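Reducing end xylose-releasing exo-oligoxylanase (Paenibacillus barengoltzii G22, PDB 5YXT) probably hydrolyses short xylan oligosaccharides, releasing xylose from their reducing ends, as a member of glycoside hydrolase family 8. Local coordinates at residues A18-G23 with M327-A332; A267-D272 with R283-K288. One frame throughout, in Å; residues are numbered along the deposited sequence.

Contact 1 of 2, residues A18-G23 with M327-A332; sequences AEYGYG and MASLAA
Tyr20 reaches across to Ser329 with the far end of its ring. Its OH comes to 4.0 Å from Ser329 CB, and to 4.2 Å from the backbone O of Ser329. These are packing distances, and no hydrogen bond crosses between 18-23 and 327-332. Tyr20 CG lies anti to the carbonyl carbon (chi1 -82°), and the long ring carries the OH across a gap of 10.8 Å between Tyr20 CA and Ser329 CA. Ser329 offers its CB to the phenol, while its OG is used elsewhere. That OG is hydrogen-bonded to both Gln290 NE2 and the backbone O of Ala337, which would fix its rotation. Ala332 contributes little, its backbone O lying 4.4 Å from Tyr20 OH. The backbone O of Ser329 also accepts a hydrogen bond from the backbone N of Ala332, one of three successive i+3 bonds in the tight turn that follows helix 318-327. Just after Tyr20, Gly21 closes helix 16-20 in a Schellman motif, and its positive phi suits glycine. The contact is small and links the N-terminal region to the late part of the chain. Helix 335-345 lines it, with Ala337 and Val341 against Tyr20. Helix 281-294 packs on Ala332 through Val286 and Gln290.

Contact 2 of 2, residues A267-D272 with R283-K288; sequences ANLGLD and REAVGK
Leu269 and Val286 mark the closest backbone approach of 267-272 and 283-288, with their CA atoms 7.3 Å apart. Both segments are helical throughout, and they run in roughly opposite directions. They belong to helices 263-276 and 281-294, which follow each other after a short connection and form a helical hairpin. Such pairs of helices build the (alpha/alpha)6 barrel known for glycoside hydrolase family 8. The contact is purely apolar and buried. Leu269 supplies one side of it, and Ala285 and Val286 supply the other. All three CB atoms point toward the opposite helix. The Leu269 CB rests on Val286 CG2 at 3.9 Å, and the two side chains pass alongside one another, pointing in opposing senses. In Val286, CG1 is anti to the backbone N (chi1 165°). This puts CG2 beside the N, where it meets Leu269, and CG1 is left to other neighbours. Gly270, next to Leu269, has no side chain and adds a little backbone surface to the seam. Several polar side chains find partners outside the two segments. Asp272 forms a salt bridge with Arg225 and accepts a hydrogen bond from Gln282, both through OD2, and its charge is therefore probably well balanced inside the protein. Arg283 makes a cation-pi contact with Trp273, close to the bend of the hairpin, and Lys288 NZ is hydrogen-bonded to the backbone O of Pro234. At the seam itself, Leu269 CD1 extends away from its own CA (chi2 172°) and touches both partners, 4.0 Å from Ala285 CB and 4.1 Å from Val286 CG2.

In the fold
The centres of contacts 1 and 2 lie about 13 Å apart, on the same side of the chain's centre. Along the sequence, 18-23 comes first, then both segments of contact 2, then 327-332. The pairing of contact 1 thus brackets the whole hairpin of helices 263-276 and 281-294. The turn 327-332, part of contact 1, also touches contact 2. Ala328 O packs on Val286 CG1 at 3.3 Å, and Leu330 CB packs on Gly270 O at 3.4 Å. Met327 also reaches helix 263-276, at Ala267. The turn after helix 318-327 therefore sits between the helical hairpin and Tyr20, and brings helix 16-20 into packing contact with the later part of the chain.

Contact 1 of 2, residues A18-G23 with M327-A332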
loop_
_atom_site.group_PDB
_atom_site.type_symbol
_atom_site.label_atom_id
_atom_site.label_comp_id
_atom_site.label_asym_id
_atom_site.label_seq_id
_atom_site.Cartn_x
_atom_site.Cartn_y
_atom_site.Cartn_z
ATOM N N ALA C 18 -2.011 21.382 2.037
ATOM C CA ALA C 18 -1.100 21.970 1.060
ATOM C C ALA C 18 0.045 21.022 0.746
ATOM O O ALA C 18 0.450 20.897 -0.414
ATOM C CB ALA C 18 -0.571 23.307 1.572
ATOM N N GLU C 19 0.586 20.357 1.771
ATOM C CA GLU C 19 1.592 19.327 1.548
ATOM C C GLU C 19 1.103 18.307 0.543
ATOM O O GLU C 19 1.841 17.907 -0.365
ATOM C CB GLU C 19 1.925 18.635 2.866
ATOM C CG GLU C 19 2.593 19.500 3.906
ATOM C CD GLU C 19 3.489 18.679 4.817
ATOM O OE1 GLU C 19 3.199 17.477 4.994
ATOM O OE2 GLU C 19 4.470 19.234 5.362
ATOM N N TYR C 20 -0.149 17.891 0.695
ATOM C CA TYR C 20 -0.756 16.844 -0.103
ATOM C C TYR C 20 -1.131 17.305 -1.506
ATOM O O TYR C 20 -1.499 16.463 -2.329
ATOM C CB TYR C 20 -2.004 16.319 0.614
ATOM C CG TYR C 20 -1.733 15.296 1.701
ATOM C CD1 TYR C 20 -0.450 15.110 2.222
ATOM C CD2 TYR C 20 -2.771 14.522 2.218
ATOM C CE1 TYR C 20 -0.211 14.164 3.217
ATOM C CE2 TYR C 20 -2.542 13.577 3.213
ATOM C CZ TYR C 20 -1.274 13.403 3.707
ATOM O OH TYR C 20 -1.081 12.462 4.691
ATOM N N GLY C 21 -1.064 18.604 -1.797
ATOM C CA GLY C 21 -1.256 19.091 -3.151
ATOM C C GLY C 21 -2.561 19.810 -3.405
ATOM O O GLY C 21 -2.838 20.158 -4.560
ATOM N N TYR C 22 -3.385 20.025 -2.381
ATOM C CA TYR C 22 -4.537 20.896 -2.536
ATOM C C TYR C 22 -4.046 22.345 -2.533
ATOM O O TYR C 22 -3.018 22.674 -1.933
ATOM C CB TYR C 22 -5.575 20.609 -1.429
ATOM C CG TYR C 22 -5.968 19.137 -1.393
ATOM C CD1 TYR C 22 -5.241 18.223 -0.632
ATOM C CD2 TYR C 22 -7.043 18.656 -2.154
ATOM C CE1 TYR C 22 -5.568 16.878 -0.613
ATOM C CE2 TYR C 22 -7.381 17.306 -2.149
ATOM C CZ TYR C 22 -6.643 16.422 -1.377
ATOM O OH TYR C 22 -6.951 15.085 -1.352
ATOM N N GLY C 23 -4.737 23.205 -3.270
ATOM C CA GLY C 23 -4.249 24.566 -3.430
ATOM C C GLY C 23 -4.403 25.366 -2.150
ATOM O O GLY C 23 -5.410 25.266 -1.450
ATOM N N MET C 327 -8.283 13.596 10.015
ATOM C CA MET C 327 -7.447 14.343 10.954
ATOM C C MET C 327 -6.309 13.481 11.486
ATOM O O MET C 327 -5.211 13.989 11.752
ATOM C CB MET C 327 -8.310 14.880 12.098
ATOM C CG MET C 327 -7.576 15.781 13.075
ATOM S SD MET C 327 -8.781 16.648 14.075
ATOM C CE MET C 327 -7.817 17.000 15.562
ATOM N N ALA C 328 -6.542 12.172 11.610
ATOM C CA ALA C 328 -5.504 11.254 12.069
ATOM C C ALA C 328 -4.300 11.197 11.132
ATOM O O ALA C 328 -3.210 10.802 11.569
ATOM C CB ALA C 328 -6.090 9.861 12.239
ATOM N N SER C 329 -4.456 11.615 9.873
ATOM C CA SER C 329 -3.335 11.600 8.933
ATOM C C SER C 329 -2.174 12.486 9.377
ATOM O O SER C 329 -1.065 12.339 8.853
ATOM C CB SER C 329 -3.820 12.024 7.545
ATOM O OG SER C 329 -4.571 10.980 6.930
ATOM N N LEU C 330 -2.399 13.406 10.316
ATOM C CA LEU C 330 -1.287 14.115 10.944
ATOM C C LEU C 330 -0.292 13.158 11.600
ATOM O O LEU C 330 0.870 13.521 11.793
ATOM C CB LEU C 330 -1.817 15.110 11.978
ATOM C CG LEU C 330 -2.478 16.391 11.455
ATOM C CD1 LEU C 330 -2.984 17.202 12.619
ATOM C CD2 LEU C 330 -1.498 17.225 10.614
ATOM N N ALA C 331 -0.710 11.941 11.932
ATOM C CA ALA C 331 0.194 10.940 12.492
ATOM C C ALA C 331 0.458 9.779 11.533
ATOM O O ALA C 331 0.874 8.701 11.969
ATOM C CB ALA C 331 -0.361 10.413 13.819
ATOM N N ALA C 332 0.234 9.967 10.233
ATOM C CA ALA C 332 0.348 8.870 9.283
ATOM C C ALA C 332 1.073 9.339 8.028
ATOM O O ALA C 332 1.286 10.533 7.809
ATOM C CB ALA C 332 -1.031 8.303 8.918
#

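Contact 2 of 2, residues A267-D272 with R283-K288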
loop_
_atom_site.group_PDB
_atom_site.type_symbol
_atom_site.label_atom_id
_atom_site.label_comp_id
_atom_site.label_asym_id
_atom_site.label_seq_id
_atom_site.Cartn_x
_atom_site.Cartn_y
_atom_site.Cartn_z
ATOM N N ALA C 267 -8.451 11.130 15.877
ATOM C CA ALA C 267 -8.165 12.551 15.715
ATOM C C ALA C 267 -7.261 13.058 16.827
ATOM O O ALA C 267 -6.333 13.840 16.568
ATOM C CB ALA C 267 -9.473 13.348 15.678
ATOM N N ASN C 268 -7.509 12.609 18.065
ATOM C CA ASN C 268 -6.669 12.995 19.199
ATOM C C ASN C 268 -5.226 12.542 19.014
ATOM O O ASN C 268 -4.295 13.267 19.377
ATOM C CB ASN C 268 -7.235 12.413 20.504
ATOM C CG ASN C 268 -8.597 12.985 20.865
ATOM O OD1 ASN C 268 -8.948 14.084 20.433
ATOM N ND2 ASN C 268 -9.376 12.237 21.660
ATOM N N LEU C 269 -5.021 11.316 18.519
ATOM C CA LEU C 269 -3.664 10.835 18.268
ATOM C C LEU C 269 -2.974 11.678 17.207
ATOM O O LEU C 269 -1.781 12.002 17.334
ATOM C CB LEU C 269 -3.689 9.366 17.834
ATOM C CG LEU C 269 -4.285 8.373 18.829
ATOM C CD1 LEU C 269 -4.424 6.992 18.205
ATOM C CD2 LEU C 269 -3.427 8.330 20.068
ATOM N N GLY C 270 -3.702 12.018 16.142
ATOM C CA GLY C 270 -3.146 12.892 15.128
ATOM C C GLY C 270 -2.745 14.239 15.700
ATOM O O GLY C 270 -1.671 14.760 15.383
ATOM N N LEU C 271 -3.590 14.812 16.568
ATOM C CA LEU C 271 -3.280 16.146 17.088
ATOM C C LEU C 271 -2.152 16.094 18.109
ATOM O O LEU C 271 -1.267 16.959 18.096
ATOM C CB LEU C 271 -4.513 16.816 17.693
ATOM C CG LEU C 271 -4.333 18.317 17.965
ATOM C CD1 LEU C 271 -3.992 19.064 16.690
ATOM C CD2 LEU C 271 -5.540 18.958 18.646
ATOM N N ASP C 272 -2.151 15.084 18.985
ATOM C CA ASP C 272 -1.034 14.929 19.915
ATOM C C ASP C 272 0.277 14.741 19.169
ATOM O O ASP C 272 1.297 15.345 19.527
ATOM C CB ASP C 272 -1.277 13.750 20.856
ATOM C CG ASP C 272 -0.218 13.644 21.952
ATOM O OD1 ASP C 272 0.232 14.685 22.478
ATOM O OD2 ASP C 272 0.180 12.513 22.286
ATOM N N ARG C 283 1.620 6.629 15.662
ATOM C CA ARG C 283 1.625 6.441 14.209
ATOM C C ARG C 283 1.207 5.028 13.831
ATOM O O ARG C 283 0.461 4.835 12.863
ATOM C CB ARG C 283 3.007 6.786 13.638
ATOM C CG ARG C 283 3.585 7.989 14.347
ATOM C CD ARG C 283 4.813 8.610 13.673
ATOM N NE ARG C 283 4.697 8.717 12.227
ATOM C CZ ARG C 283 4.169 9.763 11.629
ATOM N NH1 ARG C 283 3.726 10.718 12.401
ATOM N NH2 ARG C 283 4.103 9.862 10.307
ATOM N N GLU C 284 1.649 4.033 14.599
ATOM C CA GLU C 284 1.227 2.665 14.330
ATOM C C GLU C 284 -0.275 2.495 14.548
ATOM O O GLU C 284 -0.951 1.835 13.750
ATOM C CB GLU C 284 2.011 1.691 15.205
ATOM C CG GLU C 284 3.393 1.370 14.670
ATOM C CD GLU C 284 3.620 -0.124 14.528
ATOM O OE1 GLU C 284 2.820 -0.783 13.819
ATOM O OE2 GLU C 284 4.597 -0.638 15.119
ATOM N N ALA C 285 -0.817 3.100 15.613
ATOM C CA ALA C 285 -2.245 2.961 15.886
ATOM C C ALA C 285 -3.086 3.634 14.804
ATOM O O ALA C 285 -4.095 3.076 14.362
ATOM C CB ALA C 285 -2.579 3.540 17.267
ATOM N N VAL C 286 -2.696 4.837 14.369
ATOM C CA VAL C 286 -3.442 5.496 13.302
ATOM C C VAL C 286 -3.332 4.688 12.016
ATOM O O VAL C 286 -4.305 4.553 11.259
ATOM C CB VAL C 286 -2.956 6.946 13.120
ATOM C CG1 VAL C 286 -3.447 7.514 11.808
ATOM C CG2 VAL C 286 -3.436 7.822 14.292
ATOM N N GLY C 287 -2.156 4.108 11.769
ATOM C CA GLY C 287 -2.009 3.204 10.639
ATOM C C GLY C 287 -3.011 2.062 10.667
ATOM O O GLY C 287 -3.560 1.680 9.634
ATOM N N LYS C 288 -3.274 1.512 11.855
ATOM C CA LYS C 288 -4.207 0.393 11.950
ATOM C C LYS C 288 -5.641 0.837 11.693
ATOM O O LYS C 288 -6.409 0.125 11.030
ATOM C CB LYS C 288 -4.094 -0.277 13.320
ATOM C CG LYS C 288 -2.856 -1.150 13.472
ATOM C CD LYS C 288 -2.573 -1.464 14.920
ATOM C CE LYS C 288 -1.169 -2.008 15.080
ATOM N NZ LYS C 288 -1.023 -2.620 16.413
#